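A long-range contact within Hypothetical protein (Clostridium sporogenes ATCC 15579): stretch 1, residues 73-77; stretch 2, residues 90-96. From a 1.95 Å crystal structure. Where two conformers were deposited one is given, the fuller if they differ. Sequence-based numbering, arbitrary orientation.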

# COMPACT_ATOMS: atom_id res chain seq x y z
N GLU A 73 6.37 12.85 0.73
CA GLU A 73 4.98 12.91 1.06
C GLU A 73 4.17 13.40 -0.13
O GLU A 73 4.48 14.39 -0.76
CB GLU A 73 4.77 13.85 2.24
CG GLU A 73 3.32 13.94 2.64
CD GLU A 73 3.14 14.74 3.90
OE1 GLU A 73 3.33 15.99 3.86
OE2 GLU A 73 2.85 14.11 4.93
N ILE A 74 3.08 12.70 -0.40
CA ILE A 74 2.21 13.11 -1.49
C ILE A 74 0.81 13.17 -0.92
O ILE A 74 0.31 12.17 -0.38
CB ILE A 74 2.25 12.14 -2.65
CG1 ILE A 74 3.69 11.71 -2.93
CG2 ILE A 74 1.55 12.77 -3.88
CD1 ILE A 74 3.87 10.89 -4.18
N SER A 75 0.17 14.33 -1.04
CA SER A 75 -1.15 14.54 -0.47
C SER A 75 -2.14 15.17 -1.43
O SER A 75 -1.79 16.11 -2.14
CB SER A 75 -1.01 15.39 0.79
OG SER A 75 -0.20 14.71 1.71
N GLN A 76 -3.37 14.61 -1.47
CA GLN A 76 -4.51 15.20 -2.19
C GLN A 76 -5.04 16.24 -1.23
O GLN A 76 -5.33 15.90 -0.08
CB GLN A 76 -5.63 14.17 -2.46
CG GLN A 76 -6.75 14.66 -3.43
CD GLN A 76 -7.91 13.62 -3.54
OE1 GLN A 76 -7.82 12.52 -3.04
NE2 GLN A 76 -8.99 13.99 -4.21
N PRO A 77 -5.16 17.51 -1.66
CA PRO A 77 -5.73 18.50 -0.73
C PRO A 77 -7.07 18.00 -0.18
O PRO A 77 -7.98 17.59 -0.94
CB PRO A 77 -5.96 19.75 -1.60
CG PRO A 77 -5.00 19.60 -2.80
CD PRO A 77 -4.94 18.07 -3.00
N ARG A 90 -12.54 12.46 -11.92
CA ARG A 90 -11.41 11.55 -12.02
C ARG A 90 -10.31 12.01 -11.09
O ARG A 90 -9.97 13.19 -11.05
CB ARG A 90 -10.81 11.57 -13.42
CG ARG A 90 -11.06 10.33 -14.19
CD ARG A 90 -10.27 10.35 -15.46
NE ARG A 90 -9.23 9.35 -15.44
CZ ARG A 90 -8.35 9.17 -16.43
NH1 ARG A 90 -8.40 9.93 -17.52
NH2 ARG A 90 -7.44 8.23 -16.33
N ASN A 91 -9.77 11.06 -10.35
CA ASN A 91 -8.59 11.28 -9.54
C ASN A 91 -7.78 10.01 -9.48
O ASN A 91 -8.15 9.03 -8.80
CB ASN A 91 -8.95 11.72 -8.11
CG ASN A 91 -7.74 12.27 -7.38
OD1 ASN A 91 -7.15 13.25 -7.83
ND2 ASN A 91 -7.39 11.67 -6.26
N GLU A 92 -6.66 10.02 -10.17
CA GLU A 92 -5.84 8.82 -10.31
C GLU A 92 -4.36 9.15 -10.12
O GLU A 92 -3.83 10.10 -10.71
CB GLU A 92 -6.10 8.18 -11.68
CG GLU A 92 -5.43 6.82 -11.92
CD GLU A 92 -5.64 6.29 -13.36
OE1 GLU A 92 -6.70 5.68 -13.61
OE2 GLU A 92 -4.78 6.53 -14.24
N TRP A 93 -3.70 8.34 -9.28
CA TRP A 93 -2.28 8.44 -9.05
C TRP A 93 -1.64 7.11 -9.46
O TRP A 93 -1.99 6.02 -8.95
CB TRP A 93 -1.95 8.71 -7.58
CG TRP A 93 -2.40 10.02 -7.00
CD1 TRP A 93 -3.18 11.00 -7.60
CD2 TRP A 93 -2.14 10.47 -5.67
NE1 TRP A 93 -3.39 12.03 -6.71
CE2 TRP A 93 -2.79 11.72 -5.51
CE3 TRP A 93 -1.42 9.93 -4.60
CZ2 TRP A 93 -2.71 12.44 -4.32
CZ3 TRP A 93 -1.37 10.64 -3.42
CH2 TRP A 93 -2.01 11.88 -3.28
N ASN A 94 -0.70 7.20 -10.37
CA ASN A 94 0.01 6.01 -10.82
C ASN A 94 1.47 6.19 -10.54
O ASN A 94 2.10 7.05 -11.13
CB ASN A 94 -0.22 5.84 -12.32
CG ASN A 94 -1.67 5.74 -12.66
OD1 ASN A 94 -2.30 4.76 -12.35
ND2 ASN A 94 -2.22 6.79 -13.26
N ILE A 95 1.98 5.42 -9.58
CA ILE A 95 3.30 5.65 -9.02
C ILE A 95 4.26 4.49 -9.30
O ILE A 95 3.89 3.33 -9.07
CB ILE A 95 3.17 5.88 -7.49
CG1 ILE A 95 2.40 7.20 -7.25
CG2 ILE A 95 4.55 5.90 -6.81
CD1 ILE A 95 2.07 7.43 -5.80
N ASN A 96 5.45 4.80 -9.81
CA ASN A 96 6.50 3.79 -9.98
C ASN A 96 7.60 4.07 -8.95
O ASN A 96 8.07 5.22 -8.82
CB ASN A 96 7.19 3.77 -11.38
CG ASN A 96 6.25 3.58 -12.56
OD1 ASN A 96 6.49 4.18 -13.63
ND2 ASN A 96 5.23 2.75 -12.42

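Trp93 is the centre of this contact: it gives up more surface to the other stretch than any other residue, and Gln76 and Ile74 follow. The two strands run nearly antiparallel, at 163°, but their axes come no nearer than 11.1 Å, too far for backbone pairing. Side chains must bridge the gap, and no hydrogen bond crosses it.

A long, flat indole suits that distance. With chi1 in m, Trp93 carries its six-membered ring across to the first stretch, where face and edge meet different partners. Over one face lies Ile74, whose CG2 methyl sits 4.0 Å from the centroid of that ring, 28° off the normal, in a CH-pi contact; the closest atoms are Ile74 CG2 and Trp93 CZ3, 3.6 Å apart. At the edge the ring meets backbone: Trp93 CH2 is 3.8 Å from Ser75 C and 3.5 Å from Gln76 N. Between Ile74 and Gln76, whose CA-to-CB bonds point toward the second stretch, that of Ser75 points away, and it is a main-chain atom of Ser75 that meets the ring.

The branched Ile74 does a second job. Its CG2 serves the indole, while its CD1 reaches Ile95 CD1 at 4.2 Å, extending the apolar patch along the second strand. On that strand Asn91, Trp93 and Ile95 all point toward the first stretch, the alternation expected of a beta-strand, with Glu92 and Asn94 out of reach between them.

Gln76, extended with chi1 and chi2 both t, sets its CB 3.9 Å from Trp93 CZ2 and brings its amide to Asn91. Gln76 OE1 and Asn91 ND2 are 3.4 Å apart, but the angle is poor for a hydrogen bond. Here two buried amides lie side by side without bonding each other, and these two close atoms find their hydrogen bonds elsewhere in the structure.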